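Local coordinates for uncharacterized protein (Desulfovibrio piger ATCC 29098, PDB 4Z48), which is of unknown function but has a LolA/LolB-like fold, and so may bind lipids or lipoproteins, as LolA and LolB do, at residues Trp169-Asp181 with Leu193-Val207. Sequence-based numbering, arbitrary orientation.
Sequences WVRKDTLLRLRAD and LFFSRQEKIDGIWTV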
ATOM      1  N   TRP A 169      -3.976  14.065  -1.344  1.00 22.00           N
ATOM      2  CA  TRP A 169      -4.088  15.142  -0.356  1.00 22.19           C
ATOM      3  C   TRP A 169      -3.188  14.729   0.784  1.00 25.87           C
ATOM      4  O   TRP A 169      -3.490  13.752   1.463  1.00 24.37           O
ATOM      5  CB  TRP A 169      -5.552  15.340   0.080  1.00 21.94           C
ATOM      6  CG  TRP A 169      -6.365  16.071  -0.940  1.00 22.79           C
ATOM      7  CD1 TRP A 169      -6.657  17.406  -0.951  1.00 26.36           C
ATOM      8  CD2 TRP A 169      -6.934  15.523  -2.132  1.00 22.81           C
ATOM      9  NE1 TRP A 169      -7.414  17.713  -2.061  1.00 26.47           N
ATOM     10  CE2 TRP A 169      -7.577  16.582  -2.815  1.00 27.32           C
ATOM     11  CE3 TRP A 169      -6.968  14.232  -2.696  1.00 23.77           C
ATOM     12  CZ2 TRP A 169      -8.277  16.386  -4.009  1.00 27.14           C
ATOM     13  CZ3 TRP A 169      -7.656  14.041  -3.888  1.00 25.28           C
ATOM     14  CH2 TRP A 169      -8.304  15.104  -4.531  1.00 26.63           C
ATOM     15  N   VAL A 170      -2.075  15.465   1.008  1.00 23.53           N
ATOM     16  CA  VAL A 170      -1.050  15.111   1.998  1.00 22.55           C
ATOM     17  C   VAL A 170      -1.064  16.081   3.187  1.00 25.70           C
ATOM     18  O   VAL A 170      -0.929  17.283   3.000  1.00 24.32           O
ATOM     19  CB  VAL A 170       0.350  15.068   1.313  1.00 25.28           C
ATOM     20  CG1 VAL A 170       1.454  14.707   2.311  1.00 24.67           C
ATOM     21  CG2 VAL A 170       0.358  14.107   0.114  1.00 24.27           C
ATOM     22  N   ARG A 171      -1.193  15.543   4.417  1.00 23.18           N
ATOM     23  CA  ARG A 171      -1.193  16.371   5.634  1.00 22.69           C
ATOM     24  C   ARG A 171       0.101  17.111   5.757  1.00 26.72           C
ATOM     25  O   ARG A 171       1.166  16.498   5.652  1.00 25.99           O
ATOM     26  CB  ARG A 171      -1.406  15.524   6.885  1.00 22.22           C
ATOM     27  CG  ARG A 171      -2.716  14.780   6.914  1.00 27.05           C
ATOM     28  CD  ARG A 171      -2.654  13.756   8.006  1.00 39.49           C
ATOM     29  NE  ARG A 171      -3.973  13.296   8.444  1.00 48.88           N
ATOM     30  CZ  ARG A 171      -4.661  13.842   9.444  1.00 68.29           C
ATOM     31  NH1 ARG A 171      -4.172  14.890  10.104  1.00 50.16           N
ATOM     32  NH2 ARG A 171      -5.849  13.354   9.782  1.00 57.61           N
ATOM     33  N   LYS A 172       0.024  18.451   5.922  1.00 24.36           N
ATOM     34  CA  LYS A 172       1.217  19.285   6.026  1.00 24.43           C
ATOM     35  C   LYS A 172       2.046  18.961   7.274  1.00 30.81           C
ATOM     36  O   LYS A 172       3.272  19.004   7.222  1.00 32.51           O
ATOM     37  CB  LYS A 172       0.844  20.783   6.011  1.00 25.98           C
ATOM     38  CG  LYS A 172       0.280  21.232   4.671  1.00 24.31           C
ATOM     39  CD  LYS A 172       0.846  22.587   4.220  1.00 32.55           C
ATOM     40  CE  LYS A 172       0.345  23.776   4.994  1.00 49.81           C
ATOM     41  NZ  LYS A 172       1.122  24.989   4.623  1.00 54.15           N
ATOM     42  N   ASP A 173       1.390  18.597   8.370  1.00 29.49           N
ATOM     43  CA  ASP A 173       2.060  18.341   9.641  1.00 30.57           C
ATOM     44  C   ASP A 173       2.768  16.985   9.719  1.00 32.86           C
ATOM     45  O   ASP A 173       3.900  16.932  10.212  1.00 34.95           O
ATOM     46  CB  ASP A 173       1.086  18.496  10.831  1.00 33.65           C
ATOM     47  CG  ASP A 173      -0.287  17.851  10.731  1.00 46.00           C
ATOM     48  OD1 ASP A 173      -0.647  17.365   9.629  1.00 44.94           O
ATOM     49  OD2 ASP A 173      -1.027  17.878  11.742  1.00 54.40           O
ATOM     50  N   THR A 174       2.107  15.893   9.317  1.00 24.89           N
ATOM     51  CA  THR A 174       2.704  14.564   9.451  1.00 23.50           C
ATOM     52  C   THR A 174       3.288  14.020   8.116  1.00 26.98           C
ATOM     53  O   THR A 174       4.042  13.051   8.143  1.00 27.01           O
ATOM     54  CB  THR A 174       1.654  13.606  10.001  1.00 29.01           C
ATOM     55  OG1 THR A 174       0.630  13.418   9.019  1.00 27.26           O
ATOM     56  CG2 THR A 174       1.069  14.086  11.331  1.00 27.43           C
ATOM     57  N   LEU A 175       2.899  14.597   6.968  1.00 22.06           N
ATOM     58  CA  LEU A 175       3.352  14.162   5.626  1.00 21.98           C
ATOM     59  C   LEU A 175       2.724  12.808   5.248  1.00 22.45           C
ATOM     60  O   LEU A 175       3.179  12.142   4.319  1.00 23.70           O
ATOM     61  CB  LEU A 175       4.902  14.174   5.475  1.00 22.83           C
ATOM     62  CG  LEU A 175       5.506  15.579   5.701  1.00 27.47           C
ATOM     63  CD1 LEU A 175       7.043  15.570   5.681  1.00 28.62           C
ATOM     64  CD2 LEU A 175       4.954  16.576   4.683  1.00 30.82           C
ATOM     65  N   LEU A 176       1.641  12.432   5.959  1.00 20.62           N
ATOM     66  CA  LEU A 176       0.872  11.239   5.636  1.00 19.55           C
ATOM     67  C   LEU A 176      -0.252  11.628   4.708  1.00 23.39           C
ATOM     68  O   LEU A 176      -0.797  12.708   4.866  1.00 22.11           O
ATOM     69  CB  LEU A 176       0.288  10.576   6.908  1.00 19.78           C
ATOM     70  CG  LEU A 176       1.282   9.878   7.842  1.00 23.79           C
ATOM     71  CD1 LEU A 176       0.536   9.221   9.001  1.00 23.45           C
ATOM     72  CD2 LEU A 176       2.140   8.846   7.092  1.00 23.59           C
ATOM     73  N   ARG A 177      -0.664  10.721   3.806  1.00 20.23           N
ATOM     74  CA  ARG A 177      -1.830  10.976   2.953  1.00 20.70           C
ATOM     75  C   ARG A 177      -3.085  11.023   3.827  1.00 24.59           C
ATOM     76  O   ARG A 177      -3.181  10.246   4.785  1.00 22.43           O
ATOM     77  CB  ARG A 177      -1.998   9.831   1.930  1.00 19.89           C
ATOM     78  CG  ARG A 177      -0.861   9.728   0.928  1.00 21.87           C
ATOM     79  CD  ARG A 177      -0.862   8.387   0.162  1.00 18.54           C
ATOM     80  NE  ARG A 177       0.159   8.467  -0.911  1.00 29.81           N
ATOM     81  CZ  ARG A 177       1.459   8.216  -0.738  1.00 45.86           C
ATOM     82  NH1 ARG A 177       1.917   7.818   0.444  1.00 32.08           N
ATOM     83  NH2 ARG A 177       2.307   8.348  -1.747  1.00 37.53           N
ATOM     84  N   LEU A 178      -4.030  11.907   3.489  1.00 20.35           N
ATOM     85  CA  LEU A 178      -5.340  11.991   4.095  1.00 22.17           C
ATOM     86  C   LEU A 178      -6.363  11.373   3.134  1.00 23.62           C
ATOM     87  O   LEU A 178      -7.255  10.658   3.559  1.00 23.66           O
ATOM     88  CB  LEU A 178      -5.684  13.451   4.436  1.00 23.91           C
ATOM     89  CG  LEU A 178      -7.080  13.768   4.967  1.00 30.78           C
ATOM     90  CD1 LEU A 178      -7.267  13.248   6.367  1.00 32.27           C
ATOM     91  CD2 LEU A 178      -7.319  15.260   4.974  1.00 34.17           C
ATOM     92  N   ARG A 179      -6.181  11.575   1.836  1.00 20.88           N
ATOM     93  CA  ARG A 179      -7.084  11.107   0.810  1.00 21.18           C
ATOM     94  C   ARG A 179      -6.304  10.962  -0.495  1.00 23.40           C
ATOM     95  O   ARG A 179      -5.270  11.637  -0.695  1.00 22.74           O
ATOM     96  CB  ARG A 179      -8.251  12.136   0.686  1.00 28.37           C
ATOM     97  CG  ARG A 179      -9.139  12.076  -0.563  1.00 41.06           C
ATOM     98  CD  ARG A 179     -10.325  13.037  -0.499  1.00 54.05           C
ATOM     99  NE  ARG A 179      -9.929  14.445  -0.667  1.00 56.07           N
ATOM    100  CZ  ARG A 179     -10.756  15.432  -1.010  1.00 68.23           C
ATOM    101  NH1 ARG A 179     -12.041  15.186  -1.239  1.00 60.55           N
ATOM    102  NH2 ARG A 179     -10.305  16.673  -1.128  1.00 50.80           N
ATOM    103  N   ALA A 180      -6.769  10.075  -1.374  1.00 20.57           N
ATOM    104  CA  ALA A 180      -6.196   9.964  -2.719  1.00 18.43           C
ATOM    105  C   ALA A 180      -7.232   9.449  -3.710  1.00 22.97           C
ATOM    106  O   ALA A 180      -8.105   8.636  -3.368  1.00 20.33           O
ATOM    107  CB  ALA A 180      -4.943   9.105  -2.752  1.00 19.67           C
ATOM    108  N   ASP A 181      -7.183  10.008  -4.915  1.00 18.95           N
ATOM    109  CA  ASP A 181      -8.033   9.613  -6.030  1.00 19.25           C
ATOM    110  C   ASP A 181      -7.172   8.955  -7.056  1.00 23.44           C
ATOM    111  O   ASP A 181      -6.139   9.514  -7.410  1.00 24.29           O
ATOM    112  CB  ASP A 181      -8.785  10.801  -6.621  1.00 21.94           C
ATOM    113  CG  ASP A 181      -9.912  11.345  -5.758  1.00 27.87           C
ATOM    114  OD1 ASP A 181     -10.318  10.657  -4.808  1.00 26.10           O
ATOM    115  OD2 ASP A 181     -10.384  12.471  -6.039  1.00 34.95           O
ATOM    116  N   LEU A 193      -9.463   6.620  -2.013  1.00 18.68           N
ATOM    117  CA  LEU A 193      -8.830   6.173  -0.774  1.00 18.66           C
ATOM    118  C   LEU A 193      -8.974   7.230   0.291  1.00 22.18           C
ATOM    119  O   LEU A 193      -8.832   8.420   0.004  1.00 22.62           O
ATOM    120  CB  LEU A 193      -7.355   5.846  -0.979  1.00 20.08           C
ATOM    121  CG  LEU A 193      -6.984   4.640  -1.861  1.00 28.66           C
ATOM    122  CD1 LEU A 193      -7.229   4.934  -3.344  1.00 29.10           C
ATOM    123  CD2 LEU A 193      -5.504   4.312  -1.688  1.00 36.21           C
ATOM    124  N   PHE A 194      -9.300   6.781   1.513  1.00 18.10           N
ATOM    125  CA  PHE A 194      -9.439   7.615   2.697  1.00 17.80           C
ATOM    126  C   PHE A 194      -8.558   7.038   3.756  1.00 21.93           C
ATOM    127  O   PHE A 194      -8.753   5.897   4.169  1.00 22.98           O
ATOM    128  CB  PHE A 194     -10.903   7.682   3.176  1.00 19.80           C
ATOM    129  CG  PHE A 194     -11.882   8.192   2.144  1.00 23.02           C
ATOM    130  CD1 PHE A 194     -12.476   7.319   1.233  1.00 25.02           C
ATOM    131  CD2 PHE A 194     -12.188   9.548   2.060  1.00 27.21           C
ATOM    132  CE1 PHE A 194     -13.388   7.783   0.289  1.00 27.02           C
ATOM    133  CE2 PHE A 194     -13.102  10.012   1.109  1.00 29.71           C
ATOM    134  CZ  PHE A 194     -13.691   9.124   0.225  1.00 27.98           C
ATOM    135  N   PHE A 195      -7.568   7.803   4.182  1.00 19.45           N
ATOM    136  CA  PHE A 195      -6.630   7.417   5.219  1.00 18.67           C
ATOM    137  C   PHE A 195      -7.245   8.070   6.476  1.00 23.51           C
ATOM    138  O   PHE A 195      -6.898   9.179   6.860  1.00 23.12           O
ATOM    139  CB  PHE A 195      -5.209   7.888   4.795  1.00 20.83           C
ATOM    140  CG  PHE A 195      -4.723   7.373   3.447  1.00 22.53           C
ATOM    141  CD1 PHE A 195      -5.098   8.010   2.256  1.00 23.86           C
ATOM    142  CD2 PHE A 195      -3.830   6.309   3.368  1.00 24.38           C
ATOM    143  CE1 PHE A 195      -4.647   7.544   1.002  1.00 22.93           C
ATOM    144  CE2 PHE A 195      -3.359   5.858   2.117  1.00 26.69           C
ATOM    145  CZ  PHE A 195      -3.796   6.461   0.940  1.00 24.26           C
ATOM    146  N   SER A 196      -8.285   7.416   7.007  1.00 21.38           N
ATOM    147  CA  SER A 196      -9.209   7.906   8.024  1.00 20.84           C
ATOM    148  C   SER A 196      -8.665   7.955   9.464  1.00 25.26           C
ATOM    149  O   SER A 196      -9.353   8.479  10.361  1.00 26.44           O
ATOM    150  CB  SER A 196     -10.502   7.099   7.989  1.00 23.21           C
ATOM    151  OG  SER A 196     -10.265   5.692   8.049  1.00 26.15           O
ATOM    152  N   ARG A 197      -7.469   7.417   9.701  1.00 21.58           N
ATOM    153  CA  ARG A 197      -6.854   7.441  11.028  1.00 19.53           C
ATOM    154  C   ARG A 197      -5.336   7.375  10.931  1.00 22.54           C
ATOM    155  O   ARG A 197      -4.788   6.539  10.220  1.00 22.18           O
ATOM    156  CB  ARG A 197      -7.378   6.317  11.941  1.00 19.29           C
ATOM    157  CG  ARG A 197      -6.899   6.473  13.410  1.00 23.63           C
ATOM    158  CD  ARG A 197      -7.443   5.390  14.344  1.00 20.60           C
ATOM    159  NE  ARG A 197      -7.154   4.022  13.872  1.00 29.74           N
ATOM    160  CZ  ARG A 197      -7.860   2.946  14.212  1.00 38.45           C
ATOM    161  NH1 ARG A 197      -8.969   3.073  14.927  1.00 27.54           N
ATOM    162  NH2 ARG A 197      -7.500   1.738  13.776  1.00 24.41           N
ATOM    163  N   GLN A 198      -4.667   8.275  11.672  1.00 21.96           N
ATOM    164  CA  GLN A 198      -3.231   8.308  11.784  1.00 21.04           C
ATOM    165  C   GLN A 198      -2.871   8.291  13.253  1.00 24.26           C
ATOM    166  O   GLN A 198      -3.587   8.855  14.089  1.00 25.13           O
ATOM    167  CB  GLN A 198      -2.597   9.517  11.017  1.00 21.62           C
ATOM    168  CG  GLN A 198      -3.093  10.899  11.463  1.00 20.30           C
ATOM    169  CD  GLN A 198      -2.091  11.999  11.156  1.00 37.98           C
ATOM    170  OE1 GLN A 198      -1.238  11.883  10.252  1.00 31.50           O
ATOM    171  NE2 GLN A 198      -2.227  13.123  11.840  1.00 28.40           N
ATOM    172  N   GLU A 199      -1.778   7.619  13.587  1.00 22.57           N
ATOM    173  CA  GLU A 199      -1.332   7.475  14.980  1.00 23.64           C
ATOM    174  C   GLU A 199       0.169   7.535  15.017  1.00 27.01           C
ATOM    175  O   GLU A 199       0.810   7.027  14.105  1.00 25.02           O
ATOM    176  CB  GLU A 199      -1.810   6.134  15.580  1.00 24.57           C
ATOM    177  CG  GLU A 199      -3.289   6.057  15.909  1.00 30.37           C
ATOM    178  CD  GLU A 199      -3.671   4.685  16.417  1.00 42.32           C
ATOM    179  OE1 GLU A 199      -3.471   4.433  17.620  1.00 30.89           O
ATOM    180  OE2 GLU A 199      -4.105   3.837  15.608  1.00 32.39           O
ATOM    181  N   LYS A 200       0.732   8.128  16.065  1.00 23.26           N
ATOM    182  CA  LYS A 200       2.183   8.192  16.172  1.00 22.33           C
ATOM    183  C   LYS A 200       2.593   6.944  16.948  1.00 27.91           C
ATOM    184  O   LYS A 200       2.272   6.813  18.137  1.00 30.45           O
ATOM    185  CB  LYS A 200       2.638   9.497  16.829  1.00 23.52           C
ATOM    186  CG  LYS A 200       4.080   9.827  16.595  1.00 27.74           C
ATOM    187  CD  LYS A 200       4.349  11.162  17.292  1.00 31.98           C
ATOM    188  CE  LYS A 200       5.757  11.641  17.158  1.00 32.78           C
ATOM    189  NZ  LYS A 200       5.899  12.996  17.769  1.00 32.82           N
ATOM    190  N   ILE A 201       3.200   5.975  16.249  1.00 23.20           N
ATOM    191  CA  ILE A 201       3.580   4.705  16.868  1.00 23.26           C
ATOM    192  C   ILE A 201       5.084   4.607  16.904  1.00 25.68           C
ATOM    193  O   ILE A 201       5.714   4.674  15.866  1.00 24.67           O
ATOM    194  CB  ILE A 201       2.939   3.491  16.146  1.00 25.24           C
ATOM    195  CG1 ILE A 201       1.395   3.505  16.257  1.00 26.85           C
ATOM    196  CG2 ILE A 201       3.521   2.175  16.678  1.00 24.60           C
ATOM    197  CD1 ILE A 201       0.720   3.085  14.981  1.00 35.39           C
ATOM    198  N   ASP A 202       5.659   4.434  18.108  1.00 24.33           N
ATOM    199  CA  ASP A 202       7.120   4.389  18.327  1.00 25.46           C
ATOM    200  C   ASP A 202       7.825   5.551  17.602  1.00 30.38           C
ATOM    201  O   ASP A 202       8.869   5.358  16.972  1.00 28.89           O
ATOM    202  CB  ASP A 202       7.707   3.012  17.909  1.00 26.84           C
ATOM    203  CG  ASP A 202       7.031   1.821  18.570  1.00 32.54           C
ATOM    204  OD1 ASP A 202       6.685   1.919  19.767  1.00 33.53           O
ATOM    205  OD2 ASP A 202       6.829   0.791  17.883  1.00 33.60           O
ATOM    206  N   GLY A 203       7.228   6.746  17.704  1.00 28.16           N
ATOM    207  CA  GLY A 203       7.751   7.980  17.126  1.00 27.60           C
ATOM    208  C   GLY A 203       7.533   8.178  15.638  1.00 27.45           C
ATOM    209  O   GLY A 203       8.097   9.110  15.072  1.00 27.10           O
ATOM    210  N   ILE A 204       6.720   7.305  14.980  1.00 24.26           N
ATOM    211  CA  ILE A 204       6.475   7.362  13.534  1.00 23.04           C
ATOM    212  C   ILE A 204       4.971   7.492  13.249  1.00 25.12           C
ATOM    213  O   ILE A 204       4.193   6.556  13.506  1.00 22.88           O
ATOM    214  CB  ILE A 204       7.051   6.086  12.803  1.00 26.34           C
ATOM    215  CG1 ILE A 204       8.565   5.839  13.117  1.00 26.91           C
ATOM    216  CG2 ILE A 204       6.781   6.143  11.270  1.00 28.07           C
ATOM    217  CD1 ILE A 204       9.168   4.459  12.557  1.00 26.58           C
ATOM    218  N   TRP A 205       4.587   8.614  12.635  1.00 24.20           N
ATOM    219  CA  TRP A 205       3.209   8.854  12.216  1.00 23.28           C
ATOM    220  C   TRP A 205       2.853   7.787  11.162  1.00 24.42           C
ATOM    221  O   TRP A 205       3.580   7.631  10.177  1.00 24.20           O
ATOM    222  CB  TRP A 205       3.065  10.289  11.686  1.00 22.70           C
ATOM    223  CG  TRP A 205       2.839  11.284  12.788  1.00 23.68           C
ATOM    224  CD1 TRP A 205       3.720  12.217  13.245  1.00 26.97           C
ATOM    225  CD2 TRP A 205       1.665  11.401  13.608  1.00 23.85           C
ATOM    226  NE1 TRP A 205       3.173  12.906  14.299  1.00 27.09           N
ATOM    227  CE2 TRP A 205       1.901  12.444  14.527  1.00 28.26           C
ATOM    228  CE3 TRP A 205       0.417  10.752  13.625  1.00 25.06           C
ATOM    229  CZ2 TRP A 205       0.936  12.858  15.455  1.00 28.61           C
ATOM    230  CZ3 TRP A 205      -0.526  11.135  14.564  1.00 27.38           C
ATOM    231  CH2 TRP A 205      -0.257  12.162  15.483  1.00 29.06           C
ATOM    232  N   THR A 206       1.828   6.953  11.481  1.00 18.57           N
ATOM    233  CA  THR A 206       1.425   5.798  10.677  1.00 17.31           C
ATOM    234  C   THR A 206      -0.074   5.821  10.402  1.00 21.42           C
ATOM    235  O   THR A 206      -0.857   6.124  11.308  1.00 19.82           O
ATOM    236  CB  THR A 206       1.797   4.511  11.471  1.00 20.83           C
ATOM    237  OG1 THR A 206       3.158   4.571  11.887  1.00 23.15           O
ATOM    238  CG2 THR A 206       1.565   3.200  10.665  1.00 17.51           C
ATOM    239  N   VAL A 207      -0.474   5.452   9.177  1.00 18.67           N
ATOM    240  CA  VAL A 207      -1.897   5.290   8.819  1.00 19.21           C
ATOM    241  C   VAL A 207      -2.323   4.000   9.476  1.00 22.03           C
ATOM    242  O   VAL A 207      -1.626   2.991   9.309  1.00 20.89           O
ATOM    243  CB  VAL A 207      -2.150   5.301   7.271  1.00 23.55           C
ATOM    244  CG1 VAL A 207      -3.554   4.796   6.938  1.00 21.64           C
ATOM    245  CG2 VAL A 207      -1.930   6.714   6.679  1.00 23.42           C
TER
HETATM  246  O   HOH W   1      -3.880  10.466   7.364  1.00 27.10           O
HETATM  247  O   HOH W   2      -7.776  11.226   8.972  1.00 52.86           O
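Gln198 reaches across to the turn between Arg171 and Leu176, where Thr174 OG1 donates to its OE1 at 2.7 Å, in the carbonyl plane and on a lone pair. The Gln198 amide lies nearly flat over one face of the Arg171 guanidinium, the planes 19° apart. Gln198 NE2 and Arg171 NH1, both donors, sit 3.1 Å apart without bonding. With Thr174 OG1 tucked between its own backbone N and carbonyl carbon (chi1 68°), CG2 is left to press onto one face of Trp205, 3.5 Å from the centroid of the five-membered ring, a CH-pi contact; Lys200 CB covers the opposite face. Leu176 CD1 fills in beside Trp205 CB at 3.8 Å. Farther along, Arg177 CB rests over the face of Phe195, while its guanidinium continues to Asp128 and Gln168. Backbone pairing then takes over: Phe195 N donates to Leu178 O, and Ala180 and Leu193 exchange two bonds as an antiparallel hydrogen-bonded pair of the 177-184/189-201 hairpin. The chain turns a corner at Leu178, which with Arg179 faces Trp169 as a classic beta bulge. Between these two regions, one water joins Arg171 NE to Arg177 O and, weakly, Phe195 O; a second links Arg171 NH2 to Phe195 O at 3.1 Å. The guanidinium thus donates to waters while meeting Gln198 as a flat surface, and the Thr174 bond fixes which end of the amide faces the threonine.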